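Hth-type dhaklm operon transcriptional activator DHAS (Lactococcus lactis, PDB 2IU5) activates transcription of the dhaKLM operon, in complex with DhaQ and in response to dihydroxyacetone, by binding as a homodimer to an inverted repeat overlapping the -35 promoter sequence. Local coordinates at residues D68-I73 with L88-L93; Y79-E85 with D128-K132; L122-I126 with K142-C146. The protein carries 1 engineered substitution. All blocks are in the same frame, centred on the assembly; numbering follows the deposited sequence.

Interaction 1 of 3, residues D68-I73 with L88-L93; sequences DFAELI and LLLRYL
Both segments are regular alpha-helix, the last turn of helix 57-73 against the middle of helix 82-95. Their short axes approach to 10.0 Å and run roughly antiparallel, at 146°, with the CA atoms of L72 and L89 nearest at 6.0 Å. L88 lies at the exposed margin: its CB touches L72 CD2 at 4.1 Å. L89 (chi1 t, chi2 p) sends its branched end between the apolar residues opposite, CD1 lying 3.8 Å from both F69 CE1 and L72 CD1, and CD2 4.3 Å from I73 CD1. In this TetR-family regulator the contact joins the HTH region, where 68-73 lies, to the C-terminal region, where 88-93 lies. Y92, with chi1 t, reaches across the interface. L72 (chi1 m, chi2 t) sets CD1 over one face of the Y92 ring, 3.8 Å from the centroid, a CH-pi contact; the Y92 ring edge meets the face of F69 in a T-shaped pair, centroids 5.8 Å apart and planes at 79°. A tyrosine suits this place because its hydroxyl can also serve D68: Y92 OH donates to D68 OD2 at 2.6 Å, while K23 balances the carboxylate's charge. L93 then brings CD2 to 4.1 Å from F69 CZ.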
# COMPACT_ATOMS: atom_id res chain seq x y z
N ASP A 68 5.39 18.79 9.89
CA ASP A 68 5.54 19.10 8.47
C ASP A 68 4.32 18.57 7.70
O ASP A 68 3.78 19.25 6.84
CB ASP A 68 6.82 18.48 7.90
CG ASP A 68 8.07 19.30 8.25
OD1 ASP A 68 7.96 20.26 9.05
OD2 ASP A 68 9.13 18.96 7.71
N PHE A 69 3.90 17.34 8.01
CA PHE A 69 2.74 16.78 7.33
C PHE A 69 1.45 17.51 7.66
O PHE A 69 0.62 17.71 6.77
CB PHE A 69 2.63 15.27 7.55
CG PHE A 69 3.67 14.50 6.78
CD1 PHE A 69 3.43 14.10 5.48
CD2 PHE A 69 4.90 14.19 7.36
CE1 PHE A 69 4.42 13.38 4.77
CE2 PHE A 69 5.88 13.48 6.66
CZ PHE A 69 5.65 13.07 5.37
N ALA A 70 1.25 17.90 8.91
CA ALA A 70 0.07 18.70 9.27
C ALA A 70 0.07 20.06 8.57
O ALA A 70 -0.97 20.54 8.12
CB ALA A 70 0.00 18.89 10.77
N GLU A 71 1.24 20.68 8.49
CA GLU A 71 1.33 22.00 7.90
C GLU A 71 0.94 21.92 6.44
O GLU A 71 0.23 22.81 5.94
CB GLU A 71 2.73 22.58 8.08
CG GLU A 71 2.95 23.03 9.51
CD GLU A 71 4.07 24.04 9.66
OE1 GLU A 71 4.94 24.08 8.76
OE2 GLU A 71 4.05 24.77 10.68
N LEU A 72 1.39 20.86 5.78
CA LEU A 72 1.18 20.71 4.34
C LEU A 72 -0.26 20.36 4.02
O LEU A 72 -0.80 20.83 3.01
CB LEU A 72 2.12 19.67 3.76
CG LEU A 72 3.59 20.12 3.70
CD1 LEU A 72 4.49 18.89 3.68
CD2 LEU A 72 3.87 21.03 2.53
N ILE A 73 -0.88 19.54 4.85
CA ILE A 73 -2.21 19.02 4.53
C ILE A 73 -3.30 19.91 5.12
O ILE A 73 -4.27 20.23 4.45
CB ILE A 73 -2.31 17.53 4.95
CG1 ILE A 73 -1.31 16.67 4.14
CG2 ILE A 73 -3.76 17.02 4.83
CD1 ILE A 73 -1.08 15.32 4.75
N LEU A 88 1.91 20.45 -3.06
CA LEU A 88 2.94 20.87 -2.10
C LEU A 88 3.54 19.71 -1.31
O LEU A 88 4.74 19.70 -1.01
CB LEU A 88 2.43 21.99 -1.19
CG LEU A 88 2.08 23.24 -2.03
CD1 LEU A 88 1.72 24.40 -1.12
CD2 LEU A 88 3.20 23.64 -3.00
N LEU A 89 2.73 18.73 -0.98
CA LEU A 89 3.26 17.52 -0.36
C LEU A 89 4.24 16.77 -1.26
O LEU A 89 5.34 16.37 -0.82
CB LEU A 89 2.07 16.65 0.05
CG LEU A 89 2.41 15.38 0.80
CD1 LEU A 89 3.19 15.70 2.06
CD2 LEU A 89 1.14 14.60 1.13
N LEU A 90 3.90 16.56 -2.53
CA LEU A 90 4.84 15.91 -3.44
C LEU A 90 6.13 16.70 -3.58
O LEU A 90 7.22 16.13 -3.57
CB LEU A 90 4.21 15.68 -4.83
CG LEU A 90 3.01 14.74 -4.78
CD1 LEU A 90 2.36 14.65 -6.17
CD2 LEU A 90 3.39 13.34 -4.26
N ARG A 91 6.03 18.02 -3.71
CA ARG A 91 7.21 18.87 -3.77
C ARG A 91 8.06 18.77 -2.51
O ARG A 91 9.29 18.74 -2.60
CB ARG A 91 6.81 20.31 -3.99
CG ARG A 91 6.47 20.59 -5.42
CD ARG A 91 6.35 22.08 -5.74
NE ARG A 91 5.93 22.18 -7.12
CZ ARG A 91 5.37 23.27 -7.63
NH1 ARG A 91 5.18 24.33 -6.86
NH2 ARG A 91 5.01 23.28 -8.90
N TYR A 92 7.43 18.72 -1.35
CA TYR A 92 8.14 18.60 -0.08
C TYR A 92 8.90 17.30 -0.05
O TYR A 92 10.07 17.24 0.37
CB TYR A 92 7.11 18.66 1.05
CG TYR A 92 7.64 18.22 2.40
CD1 TYR A 92 8.38 19.09 3.21
CD2 TYR A 92 7.40 16.93 2.87
CE1 TYR A 92 8.85 18.67 4.45
CE2 TYR A 92 7.87 16.50 4.09
CZ TYR A 92 8.59 17.37 4.88
OH TYR A 92 9.04 16.91 6.09
N LEU A 93 8.25 16.22 -0.48
CA LEU A 93 8.90 14.90 -0.45
C LEU A 93 10.06 14.86 -1.44
O LEU A 93 11.09 14.24 -1.16
CB LEU A 93 7.92 13.76 -0.72
CG LEU A 93 6.87 13.68 0.40
CD1 LEU A 93 5.79 12.70 -0.05
CD2 LEU A 93 7.48 13.21 1.70

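Interaction 2 of 3, residues Y79-E85 with D128-K132; sequences YYGWQNE and DQEKK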
# COMPACT_ATOMS: atom_id res chain seq x y z
N TYR A 79 -10.64 27.10 1.25
CA TYR A 79 -11.90 26.44 1.09
C TYR A 79 -11.75 25.20 0.23
O TYR A 79 -12.34 24.19 0.58
CB TYR A 79 -12.92 27.38 0.45
CG TYR A 79 -14.34 26.93 0.67
CD1 TYR A 79 -14.96 27.14 1.90
CD2 TYR A 79 -15.06 26.30 -0.33
CE1 TYR A 79 -16.26 26.74 2.12
CE2 TYR A 79 -16.37 25.89 -0.12
CZ TYR A 79 -16.95 26.11 1.11
OH TYR A 79 -18.25 25.72 1.35
N TYR A 80 -11.01 25.26 -0.86
CA TYR A 80 -10.89 24.06 -1.70
C TYR A 80 -9.43 23.82 -2.02
O TYR A 80 -8.88 24.30 -3.02
CB TYR A 80 -11.79 24.08 -2.95
CG TYR A 80 -11.74 22.84 -3.83
CD1 TYR A 80 -12.57 21.74 -3.59
CD2 TYR A 80 -10.85 22.75 -4.91
CE1 TYR A 80 -12.52 20.60 -4.40
CE2 TYR A 80 -10.80 21.62 -5.71
CZ TYR A 80 -11.63 20.54 -5.46
OH TYR A 80 -11.57 19.43 -6.27
N GLY A 81 -8.82 23.07 -1.13
CA GLY A 81 -7.39 23.08 -1.08
C GLY A 81 -6.70 21.80 -1.45
O GLY A 81 -5.48 21.82 -1.60
N TRP A 82 -7.40 20.67 -1.59
CA TRP A 82 -6.67 19.42 -1.59
C TRP A 82 -5.73 19.27 -2.78
O TRP A 82 -4.67 18.65 -2.63
CB TRP A 82 -7.56 18.20 -1.44
CG TRP A 82 -8.36 17.78 -2.63
CD1 TRP A 82 -9.65 18.07 -2.85
CD2 TRP A 82 -7.92 16.99 -3.75
NE1 TRP A 82 -10.08 17.51 -4.04
CE2 TRP A 82 -9.02 16.85 -4.61
CE3 TRP A 82 -6.70 16.40 -4.11
CZ2 TRP A 82 -8.96 16.13 -5.80
CZ3 TRP A 82 -6.64 15.68 -5.31
CH2 TRP A 82 -7.77 15.56 -6.14
N GLN A 83 -6.11 19.82 -3.93
CA GLN A 83 -5.26 19.64 -5.10
C GLN A 83 -3.97 20.42 -4.89
O GLN A 83 -2.89 19.93 -5.24
CB GLN A 83 -5.95 20.06 -6.41
CG GLN A 83 -7.20 19.21 -6.66
CD GLN A 83 -7.79 19.42 -8.03
OE1 GLN A 83 -7.07 19.65 -9.01
NE2 GLN A 83 -9.11 19.35 -8.10
N ASN A 84 -4.07 21.62 -4.32
CA ASN A 84 -2.86 22.40 -4.01
C ASN A 84 -2.04 21.71 -2.92
O ASN A 84 -0.81 21.67 -2.96
CB ASN A 84 -3.26 23.83 -3.59
CG ASN A 84 -3.86 24.62 -4.75
OD1 ASN A 84 -3.51 24.36 -5.89
ND2 ASN A 84 -4.76 25.57 -4.46
N GLU A 85 -2.71 21.16 -1.92
CA GLU A 85 -1.98 20.48 -0.85
C GLU A 85 -1.23 19.25 -1.33
O GLU A 85 -0.07 19.01 -0.93
CB GLU A 85 -2.96 20.11 0.27
CG GLU A 85 -3.41 21.39 0.94
CD GLU A 85 -4.88 21.40 1.31
OE1 GLU A 85 -5.51 20.31 1.29
OE2 GLU A 85 -5.40 22.50 1.61
N ASP A 128 -13.18 18.37 1.43
CA ASP A 128 -13.24 19.49 0.50
C ASP A 128 -14.26 19.25 -0.61
O ASP A 128 -14.97 20.15 -1.03
CB ASP A 128 -11.88 19.75 -0.16
CG ASP A 128 -10.87 20.41 0.76
OD1 ASP A 128 -11.23 20.79 1.90
OD2 ASP A 128 -9.68 20.57 0.38
N GLN A 129 -14.34 18.01 -1.09
CA GLN A 129 -15.30 17.71 -2.14
C GLN A 129 -16.73 17.93 -1.66
O GLN A 129 -17.56 18.43 -2.40
CB GLN A 129 -15.08 16.28 -2.64
CG GLN A 129 -13.86 16.09 -3.51
CD GLN A 129 -13.77 16.95 -4.76
OE1 GLN A 129 -12.67 17.41 -5.11
NE2 GLN A 129 -14.89 17.19 -5.44
N GLU A 130 -17.02 17.54 -0.43
CA GLU A 130 -18.37 17.66 0.09
C GLU A 130 -18.79 19.11 0.24
O GLU A 130 -19.98 19.41 0.32
CB GLU A 130 -18.46 16.94 1.43
CG GLU A 130 -18.41 15.42 1.22
CD GLU A 130 -18.97 14.65 2.39
OE1 GLU A 130 -18.85 15.12 3.54
OE2 GLU A 130 -19.54 13.56 2.15
N LYS A 131 -17.80 20.00 0.30
CA LYS A 131 -18.09 21.44 0.30
C LYS A 131 -18.50 21.92 -1.09
O LYS A 131 -19.32 22.83 -1.24
CB LYS A 131 -16.90 22.26 0.81
CG LYS A 131 -16.59 22.15 2.30
CD LYS A 131 -15.11 22.44 2.63
CE LYS A 131 -14.94 23.77 3.36
NZ LYS A 131 -13.74 23.81 4.24
N LYS A 132 -17.93 21.30 -2.12
CA LYS A 132 -18.12 21.74 -3.50
C LYS A 132 -19.40 21.18 -4.14
O LYS A 132 -20.12 21.89 -4.84
CB LYS A 132 -16.87 21.36 -4.29
CG LYS A 132 -16.75 22.03 -5.63
CD LYS A 132 -15.36 21.86 -6.20
CE LYS A 132 -14.51 23.10 -5.97
NZ LYS A 132 -15.31 24.35 -5.85
O HOH W 1 -14.36 23.01 -1.18
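Y79 lays its ring against the aliphatic end of K131, whose CE is 3.8 Å from the ring centroid; NZ adds an off-centre cation-pi contact at 4.7 Å. One water joins the backbones, donating to Y79 O and D128 O, each at 2.9 Å. Y80 repeats the lysine-on-tyrosine theme more tightly: K132 CE stands 3.4 Å from its ring centroid and NZ 4.7 Å. Y80 OH donates to Q129 OE1 at 2.6 Å and accepts from Q83 NE2 at 3.1 Å. G81 N donates to D128 OD2 at 3.0 Å; glycine fits because a CB here would clash with E85 OE2. W82, chi1 p, directs NE1 to the same Q129 OE1 at 2.8 Å, so one amide oxygen serves two aromatic donors. E85 OE1 and D128 OD2, like charges, lie 4.3 Å apart; K124 salt-bridges both, easing their repulsion, and N76 hydrogen-bonds to E85 OE2. The loop and first turn of helix 82-95 are fastened to the last turn of helix 110-132, in the TetR family's all-helical C-terminal domain.

Interaction 3 of 3, residues L122-I126 with K142-C146; sequences LDKVI and KSFIC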
# COMPACT_ATOMS: atom_id res chain seq x y z
N LEU A 122 -6.45 11.93 2.19
CA LEU A 122 -7.73 11.50 1.60
C LEU A 122 -8.96 12.00 2.38
O LEU A 122 -9.97 12.35 1.79
CB LEU A 122 -7.78 9.99 1.37
CG LEU A 122 -7.34 9.52 -0.01
CD1 LEU A 122 -8.37 9.91 -1.07
CD2 LEU A 122 -5.94 10.01 -0.35
N ASP A 123 -8.85 12.03 3.70
CA ASP A 123 -9.94 12.55 4.53
C ASP A 123 -10.19 14.00 4.12
O ASP A 123 -11.35 14.40 4.00
CB ASP A 123 -9.58 12.41 6.02
CG ASP A 123 -9.74 10.97 6.51
OD1 ASP A 123 -10.30 10.14 5.76
OD2 ASP A 123 -9.30 10.67 7.64
N LYS A 124 -9.11 14.75 3.90
CA LYS A 124 -9.19 16.15 3.43
C LYS A 124 -9.82 16.28 2.03
O LYS A 124 -10.61 17.20 1.78
CB LYS A 124 -7.78 16.75 3.43
CG LYS A 124 -7.66 18.21 2.96
CD LYS A 124 -8.44 19.12 3.87
CE LYS A 124 -7.85 20.53 3.86
NZ LYS A 124 -8.09 21.16 2.54
N VAL A 125 -9.46 15.38 1.12
CA VAL A 125 -10.08 15.33 -0.21
C VAL A 125 -11.60 15.20 -0.09
O VAL A 125 -12.37 15.97 -0.70
CB VAL A 125 -9.49 14.16 -1.02
CG1 VAL A 125 -10.22 13.99 -2.34
CG2 VAL A 125 -8.01 14.40 -1.27
N ILE A 126 -12.04 14.23 0.70
CA ILE A 126 -13.47 14.02 0.91
C ILE A 126 -14.13 15.27 1.51
O ILE A 126 -15.14 15.73 1.00
CB ILE A 126 -13.67 12.82 1.83
CG1 ILE A 126 -13.16 11.55 1.13
CG2 ILE A 126 -15.13 12.69 2.20
CD1 ILE A 126 -13.95 11.14 -0.11
N LYS A 142 -17.09 6.03 1.52
CA LYS A 142 -16.06 7.02 1.82
C LYS A 142 -14.82 6.43 2.49
O LYS A 142 -13.68 6.76 2.13
CB LYS A 142 -16.63 8.10 2.77
CG LYS A 142 -17.48 9.14 2.09
CD LYS A 142 -17.88 10.22 3.10
CE LYS A 142 -19.19 9.88 3.75
NZ LYS A 142 -19.83 11.01 4.51
N SER A 143 -15.02 5.55 3.47
CA SER A 143 -13.89 4.89 4.12
C SER A 143 -13.12 4.11 3.06
O SER A 143 -11.91 4.15 3.02
CB SER A 143 -14.32 3.94 5.23
OG SER A 143 -13.18 3.20 5.66
N PHE A 144 -13.84 3.39 2.21
CA PHE A 144 -13.14 2.54 1.25
C PHE A 144 -12.34 3.38 0.27
O PHE A 144 -11.16 3.08 0.01
CB PHE A 144 -14.12 1.67 0.48
CG PHE A 144 -13.46 0.67 -0.41
CD1 PHE A 144 -13.06 -0.56 0.09
CD2 PHE A 144 -13.24 0.96 -1.74
CE1 PHE A 144 -12.44 -1.49 -0.73
CE2 PHE A 144 -12.61 0.02 -2.57
CZ PHE A 144 -12.22 -1.20 -2.06
N ILE A 145 -12.94 4.42 -0.29
CA ILE A 145 -12.23 5.25 -1.27
C ILE A 145 -10.97 5.85 -0.63
O ILE A 145 -9.88 5.93 -1.24
CB ILE A 145 -13.15 6.35 -1.86
CG1 ILE A 145 -12.36 7.16 -2.90
CG2 ILE A 145 -13.59 7.29 -0.79
CD1 ILE A 145 -13.25 7.79 -3.94
N CYS A 146 -11.09 6.27 0.63
CA CYS A 146 -9.93 6.84 1.31
C CYS A 146 -8.83 5.81 1.53
O CYS A 146 -7.65 6.07 1.26
CB CYS A 146 -10.35 7.44 2.65
SG CYS A 146 -11.36 8.94 2.44
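Two antiparallel-leaning helices meet here through small and branched side chains, with no hydrogen bond between the segments. Their short axes come within 9.8 Å at a crossing angle of 131°, and the backbones are nearer at one end than the other: the CA atoms of L122 and C146 are 5.2 Å apart, those of I126 and K142 7.5 Å. C146 allows the tight end. Its compact side chain, chi1 m, places SG 3.4 Å from I126 CG1 and 3.7 Å from D123 OD1, while its CB meets L122 CB at 3.8 Å. A bulkier residue would be hard to fit at so short a backbone separation. L122 has an unusual chi1 of -93°, between wells, with chi2 m; CG then rests 3.7 Å from C146 O, and CD1 is 4.3 Å from I145 O. I126 adopts m for both chi angles, which carries its CD1 methyl to the I145 CG2 methyl at 3.9 Å, while CG2 lies 3.8 Å from K142 CD. K142 uses its methylenes for packing; its chi3 of -92° bends the chain, and NZ makes weak, long ion pairs with E130 and D139. W137, from the loop joining the two helices, touches both I126 and K142. On another side of helix 139-163, F144 packs on Q173 of the second subunit. The pair is a helical hairpin, helix 110-132 turning back into helix 139-163, within the helical C-terminal domain through which TetR-family regulators dimerise.

The three contacts share helices rather than a single site. Helix 82-95 carries one segment each of interactions 1 and 2, whose centres are 15 Å apart, and helix 110-132 carries one each of interactions 2 and 3, centres 12 Å apart. K124 ties the latter pair together by a salt bridge, NZ to E85 OE1 at 3.0 Å; separately, W82 CD2 packs on V125 CG2 at 3.6 Å. K124 also touches interaction 1, with CE 3.6 Å from I73 O. The centre of interaction 1, which joins the DNA-binding side to the C-terminal domain, lies about 4 Å from the centre of the chain; those of interactions 2 and 3, within that domain, each lie about 17 Å from it.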